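PDB 5AMV: pectate lyase from Bacillus subtilis, which cleaves polygalacturonate by calcium-dependent beta-elimination, releasing oligosaccharides with an unsaturated galacturonosyl unit at the non-reducing end. Local coordinates for residues R206-S211 with G216-H221; S95-G98 with P102-T105; S348-L351 with Q356-A359. All blocks are in the same frame, centred on the assembly; numbering follows the deposited sequence. Where two conformers were deposited one is given.

Contact 1 (R206-S211 with G216-H221); sequences RPDSTS and GRKYQH
In the loop that leaves the parallel beta-helix after strand 200-202 and folds back beside the substrate cleft, Asp208 and Lys218 meet in a salt bridge, with NZ of Lys218 3.0 Å from OD2 of Asp208. The ammonium reaches OD2 on its anti side, 33° out of the carboxylate plane, and the two side chains cross at about a right angle. Lys218 gets there because CG stands anti to the backbone N (chi1 -171°) and the chain then bends at chi3. Its charge is shared, since NZ also bridges to Asp246, while Asp208 OD1 takes a hydrogen bond from ND1 of His222. The amide of Gln220 lies against the same carboxylate, the two planes turned 61° apart. Next to this polar cluster Ser211 fits into the bend at Tyr219, the centre of an inverse gamma turn: CB of Ser211 is 3.3 Å from the carbonyl O of Tyr219, and its OG comes to the edge of the His221 ring, in plane, 3.4 Å from CD2. One water ties both halves together. It hydrogen-bonds Asp208 OD1 at 2.9 Å, accepts from the backbone N of His221 at 3.0 Å, and bonds Ser211 OG at 2.9 Å. The His221 ring is also held by ND1, bonded to the carbonyl O of Asp164, and by a stack with Tyr163. Neighbouring Arg217 belongs to the glycan pocket and Asp223 to the calcium site, consistent with a loop lining the cleft on the parallel beta-helix of a family 1 polysaccharide lyase.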
# COMPACT_ATOMS: atom_id res chain seq x y z
N ARG A 206 -5.75 -12.27 10.46
CA ARG A 206 -5.18 -13.31 9.59
C ARG A 206 -3.70 -13.03 9.25
O ARG A 206 -3.32 -12.86 8.08
CB ARG A 206 -6.05 -13.52 8.34
CG ARG A 206 -7.38 -14.21 8.72
CD ARG A 206 -8.18 -14.70 7.51
NE ARG A 206 -8.86 -13.62 6.77
CZ ARG A 206 -9.83 -13.85 5.87
NH1 ARG A 206 -10.19 -15.09 5.60
NH2 ARG A 206 -10.44 -12.85 5.23
N PRO A 207 -2.85 -12.96 10.30
CA PRO A 207 -1.43 -12.74 10.02
C PRO A 207 -0.82 -13.86 9.16
O PRO A 207 -1.27 -15.04 9.21
CB PRO A 207 -0.79 -12.68 11.41
CG PRO A 207 -1.74 -13.55 12.30
CD PRO A 207 -3.12 -13.27 11.73
N ASP A 208 0.19 -13.50 8.38
CA ASP A 208 0.84 -14.42 7.45
C ASP A 208 1.48 -15.64 8.08
O ASP A 208 1.66 -16.66 7.40
CB ASP A 208 1.91 -13.68 6.66
CG ASP A 208 1.36 -12.66 5.71
OD1 ASP A 208 0.12 -12.63 5.55
OD2 ASP A 208 2.16 -11.90 5.14
N SER A 209 1.83 -15.53 9.37
CA SER A 209 2.50 -16.62 10.10
C SER A 209 1.72 -17.93 10.04
O SER A 209 2.31 -19.00 10.14
CB SER A 209 2.72 -16.21 11.56
OG SER A 209 1.49 -15.92 12.18
N THR A 210 0.40 -17.83 9.86
CA THR A 210 -0.47 -19.02 9.86
C THR A 210 -0.59 -19.69 8.49
O THR A 210 -1.27 -20.72 8.38
CB THR A 210 -1.89 -18.66 10.33
OG1 THR A 210 -2.47 -17.69 9.46
CG2 THR A 210 -1.88 -18.08 11.78
N SER A 211 0.05 -19.12 7.47
CA SER A 211 -0.03 -19.67 6.11
C SER A 211 0.95 -20.83 5.90
O SER A 211 2.11 -20.77 6.33
CB SER A 211 0.18 -18.55 5.07
OG SER A 211 -0.87 -17.59 5.16
N GLY A 216 7.65 -25.33 -1.11
CA GLY A 216 8.56 -24.61 -0.24
C GLY A 216 8.37 -23.11 -0.10
O GLY A 216 9.21 -22.45 0.52
N ARG A 217 7.26 -22.58 -0.65
CA ARG A 217 7.03 -21.13 -0.69
C ARG A 217 5.75 -20.77 0.08
O ARG A 217 4.73 -21.44 -0.05
CB ARG A 217 6.96 -20.59 -2.14
CG ARG A 217 8.19 -20.84 -3.06
CD ARG A 217 9.49 -20.09 -2.61
NE ARG A 217 9.43 -18.63 -2.71
CZ ARG A 217 10.32 -17.81 -2.14
NH1 ARG A 217 11.32 -18.31 -1.42
NH2 ARG A 217 10.22 -16.49 -2.26
N LYS A 218 5.84 -19.69 0.87
CA LYS A 218 4.71 -19.15 1.66
C LYS A 218 3.49 -19.06 0.76
O LYS A 218 3.58 -18.44 -0.29
CB LYS A 218 5.03 -17.73 2.17
CG LYS A 218 4.01 -17.15 3.18
CD LYS A 218 4.03 -15.59 3.24
CE LYS A 218 4.84 -14.98 4.41
NZ LYS A 218 4.66 -13.44 4.61
N TYR A 219 2.37 -19.61 1.21
CA TYR A 219 1.10 -19.48 0.49
C TYR A 219 0.51 -18.11 0.87
O TYR A 219 -0.30 -18.01 1.81
CB TYR A 219 0.23 -20.64 0.85
CG TYR A 219 -1.05 -20.77 0.03
CD1 TYR A 219 -1.00 -20.87 -1.36
CD2 TYR A 219 -2.27 -20.94 0.68
CE1 TYR A 219 -2.18 -21.05 -2.11
CE2 TYR A 219 -3.45 -21.12 -0.03
CZ TYR A 219 -3.40 -21.16 -1.42
OH TYR A 219 -4.59 -21.36 -2.08
N GLN A 220 0.92 -17.10 0.11
CA GLN A 220 0.68 -15.71 0.46
C GLN A 220 -0.72 -15.22 0.08
O GLN A 220 -1.06 -15.19 -1.09
CB GLN A 220 1.75 -14.82 -0.16
CG GLN A 220 1.59 -13.34 0.15
CD GLN A 220 1.65 -13.02 1.66
OE1 GLN A 220 0.64 -12.81 2.32
NE2 GLN A 220 2.86 -13.01 2.19
N HIS A 221 -1.50 -14.82 1.09
CA HIS A 221 -2.88 -14.33 0.89
C HIS A 221 -2.98 -12.81 0.77
O HIS A 221 -4.05 -12.29 0.43
CB HIS A 221 -3.78 -14.77 2.04
CG HIS A 221 -3.93 -16.26 2.13
ND1 HIS A 221 -4.77 -16.95 1.28
CD2 HIS A 221 -3.38 -17.18 2.96
CE1 HIS A 221 -4.71 -18.24 1.56
NE2 HIS A 221 -3.87 -18.41 2.58
O HOH W 1 -0.84 -14.95 4.01

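Contact 2 (S95-G98 with P102-T105); sequences STWG and PSGT
Van der Waals contact carries this meeting, in which the indole of Trp97 reaches from the last turn of helix 94-97 to the backbone and side chains of Pro102 and Ser103. With CG anti to the backbone N (chi1 -180°), the indole is carried toward 102-105, bringing NE1, CZ2 and CH2 against Pro102 and Ser103. NE1 lies 3.7 Å from CA of Pro102, approached obliquely to the ring, and 4.2 Å from CD of the same proline. Further along, CZ2 is 3.5 Å from the backbone N of Ser103, again at an oblique angle. The polar approach is to the edge: OG of Ser103 sits in the plane of the indole, 3.5 Å from CH2 and 3.6 Å from CZ2, brought to that edge by a chi1 of 65°. Hydrogen bonds and ring contacts with further residues complete the surroundings. The N-H of NE1 is engaged by a residue adjoining the two segments. Tyr92 meets the Trp97 ring edge-to-face and gives its hydroxyl to a hydrogen bond with Ser103 O, while Lys100 makes a cation-pi contact with the indole and bonds Trp97 O. Shrinking Trp97 to an alanine is likely to strip Pro102 and Ser103 of the indole and leave Lys100 and Tyr92 without their ring partner. The arrangement is that of a short helix-loop-helix connection in which an indole from the end of helix 94-97 packs on the loop that leads into helix 105-121.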
# COMPACT_ATOMS: atom_id res chain seq x y z
N SER A 95 8.02 -30.27 -10.26
CA SER A 95 8.60 -31.60 -10.61
C SER A 95 7.97 -32.25 -11.83
O SER A 95 8.63 -33.06 -12.50
CB SER A 95 8.56 -32.57 -9.43
OG SER A 95 7.22 -32.93 -9.12
N THR A 96 6.73 -31.87 -12.17
CA THR A 96 6.03 -32.41 -13.34
C THR A 96 5.55 -31.36 -14.35
O THR A 96 5.27 -31.70 -15.54
CB THR A 96 4.80 -33.25 -12.92
OG1 THR A 96 3.91 -32.41 -12.16
CG2 THR A 96 5.19 -34.46 -12.09
N TRP A 97 5.45 -30.11 -13.90
CA TRP A 97 4.98 -29.02 -14.74
C TRP A 97 6.13 -28.18 -15.27
O TRP A 97 5.99 -27.54 -16.30
CB TRP A 97 4.02 -28.11 -13.93
CG TRP A 97 3.45 -26.93 -14.70
CD1 TRP A 97 3.76 -25.58 -14.53
CD2 TRP A 97 2.45 -26.98 -15.69
NE1 TRP A 97 3.01 -24.81 -15.41
CE2 TRP A 97 2.20 -25.64 -16.13
CE3 TRP A 97 1.75 -28.05 -16.30
CZ2 TRP A 97 1.24 -25.33 -17.11
CZ3 TRP A 97 0.81 -27.75 -17.27
CH2 TRP A 97 0.57 -26.40 -17.67
N GLY A 98 7.26 -28.15 -14.57
CA GLY A 98 8.35 -27.27 -14.96
C GLY A 98 8.06 -25.86 -14.46
O GLY A 98 7.23 -25.70 -13.55
N PRO A 102 1.37 -21.53 -15.02
CA PRO A 102 0.21 -22.45 -15.02
C PRO A 102 -0.85 -22.10 -16.06
O PRO A 102 -1.12 -20.91 -16.30
CB PRO A 102 -0.36 -22.32 -13.59
CG PRO A 102 0.93 -22.08 -12.74
CD PRO A 102 1.78 -21.16 -13.64
N SER A 103 -1.44 -23.14 -16.64
CA SER A 103 -2.47 -22.98 -17.65
C SER A 103 -3.30 -24.25 -17.67
O SER A 103 -2.92 -25.26 -17.06
CB SER A 103 -1.82 -22.72 -19.02
OG SER A 103 -1.08 -23.85 -19.44
N GLY A 104 -4.42 -24.23 -18.38
CA GLY A 104 -5.29 -25.40 -18.37
C GLY A 104 -6.33 -25.32 -17.26
O GLY A 104 -6.46 -24.28 -16.58
N THR A 105 -7.00 -26.45 -17.01
CA THR A 105 -8.23 -26.53 -16.21
C THR A 105 -8.12 -25.89 -14.82
O THR A 105 -8.95 -25.06 -14.43
CB THR A 105 -8.61 -28.00 -15.98
OG1 THR A 105 -8.55 -28.72 -17.22
CG2 THR A 105 -10.00 -28.13 -15.33

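Contact 3 (S348-L351 with Q356-A359); sequences SGTL and QINA
Thr350 and Ile357 pack closely beside a short antiparallel pairing of strand 351-352 with strand 355-356, joined by one straight backbone bond from Ile357 N to Thr350 O (2.9 Å, 170° at the hydrogen). The same carbonyl oxygen also receives a CA-H...O contact from Gln356, whose CA lies 3.5 Å away, so a weak CA-H contact supplements the N-H bond. Beside this bond the CG2 methyl of Thr350 rests on the CG1 methylene and CD1 methyl of Ile357, at 3.7 Å and 3.8 Å. That meeting depends on both torsions, for Thr350 CG2 stands anti to the backbone N while Ile357 CG1 sits between its own N and carbonyl carbon (chi1 59°). The hydroxyl of Thr350 is held by Asp347, leaving the methyl branch to face the isoleucine. Ile357 packs further on Ala332 and Thr335. The looser part lies at Leu351 and Gln356, a non-hydrogen-bonded pair whose side chains run alongside one another in the same direction. There CD2 of Leu351 touches CG of Gln356 at 3.7 Å, and Gln356 is exposed to solvent. A water bridges the two backbones, accepting from Thr350 N at 3.0 Å and donating to Ile357 O at 2.8 Å, where these two backbone atoms stand 4.2 Å apart. Strand 351-352 lies parallel to strand 317-326 of the beta-helix and antiparallel to strand 355-356, after which Asn358 caps the N-terminus of helix 359-362 through its OD1 and the backbone N of Ala361.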
# COMPACT_ATOMS: atom_id res chain seq x y z
N SER A 348 19.79 11.87 4.24
CA SER A 348 20.39 12.74 5.23
C SER A 348 19.62 12.61 6.54
O SER A 348 18.40 12.43 6.56
CB SER A 348 20.45 14.21 4.74
OG SER A 348 19.18 14.87 4.71
N GLY A 349 20.32 12.71 7.65
CA GLY A 349 19.68 12.69 8.95
C GLY A 349 19.09 11.35 9.37
O GLY A 349 18.27 11.31 10.31
N THR A 350 19.47 10.26 8.69
CA THR A 350 18.96 8.94 9.05
C THR A 350 19.50 8.50 10.42
O THR A 350 20.71 8.54 10.66
CB THR A 350 19.33 7.90 7.96
OG1 THR A 350 18.85 8.36 6.69
CG2 THR A 350 18.76 6.48 8.31
N LEU A 351 18.60 8.08 11.34
CA LEU A 351 19.02 7.52 12.59
C LEU A 351 18.67 6.05 12.62
O LEU A 351 17.54 5.68 12.23
CB LEU A 351 18.31 8.19 13.76
CG LEU A 351 18.53 9.68 14.00
CD1 LEU A 351 17.75 10.13 15.28
CD2 LEU A 351 20.07 10.04 14.06
N GLN A 356 23.42 8.23 14.20
CA GLN A 356 23.41 8.85 12.85
C GLN A 356 24.16 7.96 11.85
O GLN A 356 25.33 7.61 12.04
CB GLN A 356 24.06 10.24 12.84
CG GLN A 356 23.54 11.23 13.86
CD GLN A 356 24.25 12.61 13.73
OE1 GLN A 356 25.38 12.80 14.19
NE2 GLN A 356 23.56 13.57 13.11
N ILE A 357 23.50 7.60 10.75
CA ILE A 357 24.12 6.73 9.76
C ILE A 357 23.90 7.35 8.40
O ILE A 357 23.11 8.28 8.27
CB ILE A 357 23.55 5.26 9.74
CG1 ILE A 357 22.05 5.25 9.46
CG2 ILE A 357 23.84 4.57 11.10
CD1 ILE A 357 21.56 3.91 8.86
N ASN A 358 24.59 6.79 7.41
CA ASN A 358 24.30 7.15 6.02
C ASN A 358 24.08 5.89 5.25
O ASN A 358 25.01 5.15 4.89
CB ASN A 358 25.34 8.03 5.33
CG ASN A 358 24.77 8.65 4.05
OD1 ASN A 358 24.71 8.00 3.01
ND2 ASN A 358 24.28 9.88 4.17
N ALA A 359 22.81 5.62 5.00
CA ALA A 359 22.42 4.36 4.37
C ALA A 359 22.96 4.19 2.95
O ALA A 359 23.38 3.10 2.54
CB ALA A 359 20.86 4.27 4.33
O HOH W 2 21.67 9.98 6.60

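Overall arrangement
Along the chain the contacts come in series: contact 2 first, then contact 1, then contact 3. Contacts 1 and 2 lie on the same side of the chain's centre, their centres 22 Å apart and their nearest atoms about 10 Å apart. Contact 3 is remote from both, 33 Å from contact 1 and 47 Å from contact 2 between centres. Contact 3 pairs with strand 317-326 of the parallel beta-helix, contact 1 lies in a loop leaving it beside the glycan and calcium sites, and contact 2 joins the end of helix 94-97 to the loop before helix 105-121, apart from its strands. Only contact 1 adjoins the annotated sites; the other two lie away from them and are structural packing.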